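Local coordinates for protein diguanylate cyclase (Vibrio cholerae serotype O1, PDB 6EIB) that catalyses the condensation of two GTP molecules into the bacterial second messenger c-di-GMP through its GGEEF domain, contributing to biofilm formation, at residues C74-V77 / E81-I84; H128-I133 / Y137-Q142. All coordinates share one frame; numbering follows the deposited sequence.

Contact 1 (C74-V77 / E81-I84)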
# COMPACT_ATOMS: atom_id res chain seq x y z
N CYS A 74 -3.19 5.77 5.70
CA CYS A 74 -2.15 5.68 4.68
C CYS A 74 -0.83 6.21 5.19
O CYS A 74 -0.81 7.16 5.97
CB CYS A 74 -2.56 6.48 3.43
SG CYS A 74 -1.18 6.69 2.19
N GLY A 75 0.28 5.63 4.74
CA GLY A 75 1.57 6.17 5.11
C GLY A 75 2.59 5.93 4.00
O GLY A 75 2.64 4.86 3.39
N ARG A 76 3.36 6.95 3.71
CA ARG A 76 4.50 6.74 2.84
C ARG A 76 5.63 6.29 3.72
O ARG A 76 6.24 7.12 4.38
CB ARG A 76 4.85 8.02 2.11
CG ARG A 76 5.93 7.85 1.04
CD ARG A 76 6.44 9.22 0.64
NE ARG A 76 7.44 9.13 -0.40
CZ ARG A 76 8.15 10.16 -0.81
NH1 ARG A 76 7.96 11.34 -0.24
NH2 ARG A 76 9.06 9.99 -1.78
N VAL A 77 5.96 5.01 3.72
CA VAL A 77 6.97 4.53 4.69
C VAL A 77 8.39 4.42 4.12
O VAL A 77 9.36 4.12 4.85
CB VAL A 77 6.55 3.18 5.28
CG1 VAL A 77 5.29 3.34 6.13
CG2 VAL A 77 6.34 2.14 4.16
N GLU A 81 7.49 3.44 -1.20
CA GLU A 81 6.73 2.37 -0.58
C GLU A 81 5.64 2.98 0.29
O GLU A 81 5.89 3.92 1.03
CB GLU A 81 7.60 1.43 0.27
CG GLU A 81 6.82 0.18 0.79
CD GLU A 81 7.64 -0.67 1.80
OE1 GLU A 81 8.88 -0.70 1.63
OE2 GLU A 81 7.05 -1.26 2.77
N PHE A 82 4.45 2.44 0.16
CA PHE A 82 3.30 2.88 0.95
C PHE A 82 2.75 1.74 1.71
O PHE A 82 2.94 0.56 1.37
CB PHE A 82 2.18 3.46 0.05
CG PHE A 82 2.53 4.77 -0.57
CD1 PHE A 82 3.30 4.82 -1.75
CD2 PHE A 82 2.11 5.95 0.02
CE1 PHE A 82 3.62 6.05 -2.32
CE2 PHE A 82 2.42 7.17 -0.54
CZ PHE A 82 3.18 7.23 -1.72
N ILE A 83 2.01 2.10 2.75
CA ILE A 83 1.26 1.12 3.48
C ILE A 83 -0.17 1.65 3.63
O ILE A 83 -0.37 2.84 3.87
CB ILE A 83 1.95 0.87 4.83
CG1 ILE A 83 1.26 -0.19 5.67
CG2 ILE A 83 1.94 2.14 5.62
CD1 ILE A 83 2.16 -0.57 6.91
N ILE A 84 -1.14 0.76 3.46
CA ILE A 84 -2.53 1.08 3.72
C ILE A 84 -3.05 0.14 4.78
O ILE A 84 -2.93 -1.09 4.66
CB ILE A 84 -3.38 0.98 2.46
CG1 ILE A 84 -2.80 1.89 1.38
CG2 ILE A 84 -4.86 1.38 2.73
CD1 ILE A 84 -3.40 1.63 0.03

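Contact 2 (H128-I133 / Y137-Q142). With EDO (1,2-ethanediol), chain O; SO4 (sulfate ion), chain G.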
# COMPACT_ATOMS: atom_id res chain seq x y z
N HIS A 128 -4.04 -14.36 14.94
CA HIS A 128 -4.14 -14.52 16.40
C HIS A 128 -2.82 -14.47 17.21
O HIS A 128 -2.77 -13.86 18.28
CB HIS A 128 -4.91 -15.80 16.70
CG HIS A 128 -6.36 -15.69 16.33
ND1 HIS A 128 -7.20 -14.76 16.92
CD2 HIS A 128 -7.10 -16.31 15.38
CE1 HIS A 128 -8.40 -14.84 16.38
NE2 HIS A 128 -8.37 -15.78 15.44
N GLY A 129 -1.76 -15.05 16.70
CA GLY A 129 -0.51 -15.02 17.46
C GLY A 129 0.24 -13.70 17.44
O GLY A 129 1.30 -13.59 18.06
N ASP A 130 -0.28 -12.70 16.71
CA ASP A 130 0.39 -11.41 16.59
C ASP A 130 0.48 -10.61 17.90
O ASP A 130 -0.49 -10.54 18.65
CB ASP A 130 -0.34 -10.52 15.57
CG ASP A 130 -0.23 -11.02 14.15
OD1 ASP A 130 0.59 -11.93 13.89
OD2 ASP A 130 -0.97 -10.49 13.27
N HIS A 131 1.63 -9.95 18.13
CA HIS A 131 1.74 -9.10 19.31
C HIS A 131 2.20 -7.71 18.96
O HIS A 131 2.27 -6.85 19.83
CB HIS A 131 2.66 -9.73 20.36
CG HIS A 131 2.23 -11.12 20.73
ND1 HIS A 131 3.00 -12.23 20.47
CD2 HIS A 131 1.08 -11.56 21.28
CE1 HIS A 131 2.34 -13.31 20.87
NE2 HIS A 131 1.17 -12.93 21.36
N ASP A 132 2.53 -7.48 17.69
CA ASP A 132 2.98 -6.15 17.32
C ASP A 132 2.55 -5.86 15.91
O ASP A 132 2.28 -6.81 15.17
CB ASP A 132 4.50 -6.04 17.48
CG ASP A 132 4.97 -4.60 17.45
OD1 ASP A 132 5.21 -4.07 16.34
OD2 ASP A 132 5.06 -3.98 18.53
N ILE A 133 2.44 -4.58 15.53
CA ILE A 133 2.12 -4.30 14.11
C ILE A 133 3.25 -4.87 13.25
O ILE A 133 3.02 -5.21 12.09
CB ILE A 133 1.94 -2.80 13.84
CG1 ILE A 133 3.18 -2.02 14.32
CG2 ILE A 133 0.62 -2.26 14.53
CD1 ILE A 133 3.23 -0.62 13.79
N TYR A 137 3.17 -6.28 9.32
CA TYR A 137 4.01 -5.66 8.29
C TYR A 137 4.99 -6.67 7.69
O TYR A 137 5.23 -6.67 6.47
CB TYR A 137 4.82 -4.48 8.88
CG TYR A 137 5.76 -3.91 7.81
CD1 TYR A 137 5.26 -3.12 6.78
CD2 TYR A 137 7.11 -4.27 7.76
CE1 TYR A 137 6.08 -2.63 5.75
CE2 TYR A 137 7.94 -3.79 6.72
CZ TYR A 137 7.41 -2.96 5.73
OH TYR A 137 8.20 -2.46 4.67
N ARG A 138 5.56 -7.53 8.53
CA ARG A 138 6.47 -8.57 8.05
C ARG A 138 5.81 -9.44 6.98
O ARG A 138 6.43 -9.80 5.96
CB ARG A 138 6.95 -9.43 9.22
CG ARG A 138 7.68 -10.64 8.79
CD ARG A 138 8.06 -11.49 9.95
NE ARG A 138 8.78 -12.65 9.47
CZ ARG A 138 8.18 -13.78 9.13
NH1 ARG A 138 6.85 -13.88 9.27
NH2 ARG A 138 8.90 -14.80 8.68
N ARG A 139 4.53 -9.76 7.18
CA ARG A 139 3.82 -10.62 6.22
C ARG A 139 3.43 -9.84 4.96
O ARG A 139 3.56 -10.37 3.86
CB ARG A 139 2.59 -11.25 6.88
CG ARG A 139 2.91 -12.32 7.94
CD ARG A 139 1.67 -13.03 8.36
NE ARG A 139 0.73 -12.09 8.94
CZ ARG A 139 0.56 -11.91 10.25
NH1 ARG A 139 1.26 -12.64 11.11
NH2 ARG A 139 -0.33 -11.03 10.70
N SER A 140 2.97 -8.60 5.08
CA SER A 140 2.62 -7.87 3.86
C SER A 140 3.90 -7.52 3.10
O SER A 140 3.91 -7.54 1.88
CB SER A 140 1.78 -6.61 4.13
OG SER A 140 2.46 -5.61 4.88
N ASP A 141 4.97 -7.21 3.83
CA ASP A 141 6.24 -6.89 3.19
C ASP A 141 6.75 -8.12 2.44
O ASP A 141 7.27 -8.01 1.31
CB ASP A 141 7.26 -6.39 4.24
CG ASP A 141 8.54 -5.81 3.61
OD1 ASP A 141 8.48 -5.22 2.51
OD2 ASP A 141 9.63 -5.94 4.23
N GLN A 142 6.60 -9.31 3.03
CA GLN A 142 7.10 -10.52 2.37
C GLN A 142 6.29 -10.90 1.14
O GLN A 142 6.83 -11.34 0.12
CB GLN A 142 7.09 -11.71 3.35
CG GLN A 142 7.85 -12.90 2.81
CD GLN A 142 7.62 -14.16 3.61
OE1 GLN A 142 6.88 -15.05 3.18
NE2 GLN A 142 8.23 -14.25 4.80
C1 EDO O . -6.42 -15.12 19.99
O1 EDO O . -6.39 -16.49 19.58
C2 EDO O . -4.98 -14.61 20.06
O2 EDO O . -4.95 -13.19 19.94
S SO4 G . 7.65 -17.56 7.39
O1 SO4 G . 7.35 -16.25 6.83
O2 SO4 G . 7.44 -18.57 6.35
O3 SO4 G . 9.05 -17.60 7.80
O4 SO4 G . 6.77 -17.80 8.52

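Contact 1 (C74-V77 / E81-I84)
Gly75 O receives the backbone N of Ile83 at 2.9 Å, while Phe82 CA lies 3.2 Å from the same oxygen in a CA-H...O contact. These contacts belong to an antiparallel beta hairpin, strands 73-76 and 81-87. The GGEEF signature spans its turn and the start of strand 81-87; in the turn sits Glu80, the predicted proton acceptor and, by similarity, a magnesium ligand. Gly75 N returns a bond to Ile83 O, completing the hydrogen-bonded pair; Cys74 with Ile84 and Arg76 with Phe82 are the flanking non-hydrogen-bonded pairs. At the mouth of the turn Val77 N reaches Glu81 O at 2.9 Å, but bent to 133° and with the donor tilted from the carbonyl plane.

One face, with Cys74, Arg76, Phe82 and Ile84, packs on helix 50-67. Here the phenyl ring turns back toward strand 73-76, its CG anti to the carbonyl carbon (chi1 -70°). The extended arginine chain lays CG over one ring face, 4.2 Å from the centroid, in a CH-pi contact, and its NH2 bonds to Gly79 O within the turn. Cys74 SG approaches the same ring obliquely, 4.0 Å from Phe82 CD2, while disulfide-bonded to Cys8. Phe64 of the helix meets the Phe82 ring edge-to-face.

Ile83 packs instead on helix 10-27, where it and Val77 both meet Trp14. Their side chains cross at about a right angle, Val77 CG1 resting 3.6 Å from Ile83 CG2. The other valine methyl lies against the glutamate chain: Val77 CG2 is 3.7 Å from Glu81 OE2, the carboxylate oxygen that probably hydrogen-bonds to Tyr137 OH.

Contact 2 (H128-I133 / Y137-Q142)
Asp130 and Arg139 meet from opposite directions in a bidentate, end-on salt bridge, with carboxylate and guanidinium nearly coplanar. Arg139 NH1 donates to Asp130 OD1 at 2.9 Å and Arg139 NH2 to Asp130 OD2 at 2.7 Å. Both bonds are nearly straight (about 166°), both use syn lone pairs, and the two planes lie 11° apart. The arginine chain gets there by bending at chi3 (-60°), which turns its guanidinium edge to the carboxylate. Beside this pair, Tyr137 N bonds to Ile133 O at 3.0 Å, an i to i+4 bond of helix 133-148.

A second shell fixes the rotation of both groups. Arg139 NE binds Ser124 OG and its NH2 also reaches Ser125 O, at the end of strand 119-125, while Asp130 OD2 takes a further bond from His127 N. The loop then enters the helix through Asp132, the N-cap, whose OD1 accepts from Ala134 N and whose OD2 pairs with Arg18 of helix 10-27. Asp135 OD2 receives the backbone N of both His131 and Asp132, so one carboxylate oxygen holds two successive N-H groups.

On the outer side of the helix, Arg138 NH2 and Gln142 NE2, one turn apart, share sulfate O1 at 2.8 and 3.0 Å, with Tyr158 OH as another donor to this ion, which probably came from the crystallisation liquor. The salt bridge itself is buried. Arg139, positioned by the serines, and the His127 N-H probably keep Asp130 ionised, tying the loop to the helix it precedes.

Contact 1 lies near the centre of the domain, about 6 Å from the chain centre, and joins two neighbouring strands at one edge of the sheet; contact 2, about 15 Å out, fastens a connecting loop to helix 133-148. Burial does not follow this order: the central contact is only partly buried, with Arg76 exposed, whereas the touching residues of the outer one are largely buried. Backbone bonds and apolar side chains dominate the first, an ion pair with one helical backbone bond the second. The probable Glu81-Tyr137 hydrogen bond bridges the two, and Ile83 CD1 packs 4.0 Å from Tyr137 CD1. The helix is thereby joined to both the hairpin and its own leading loop.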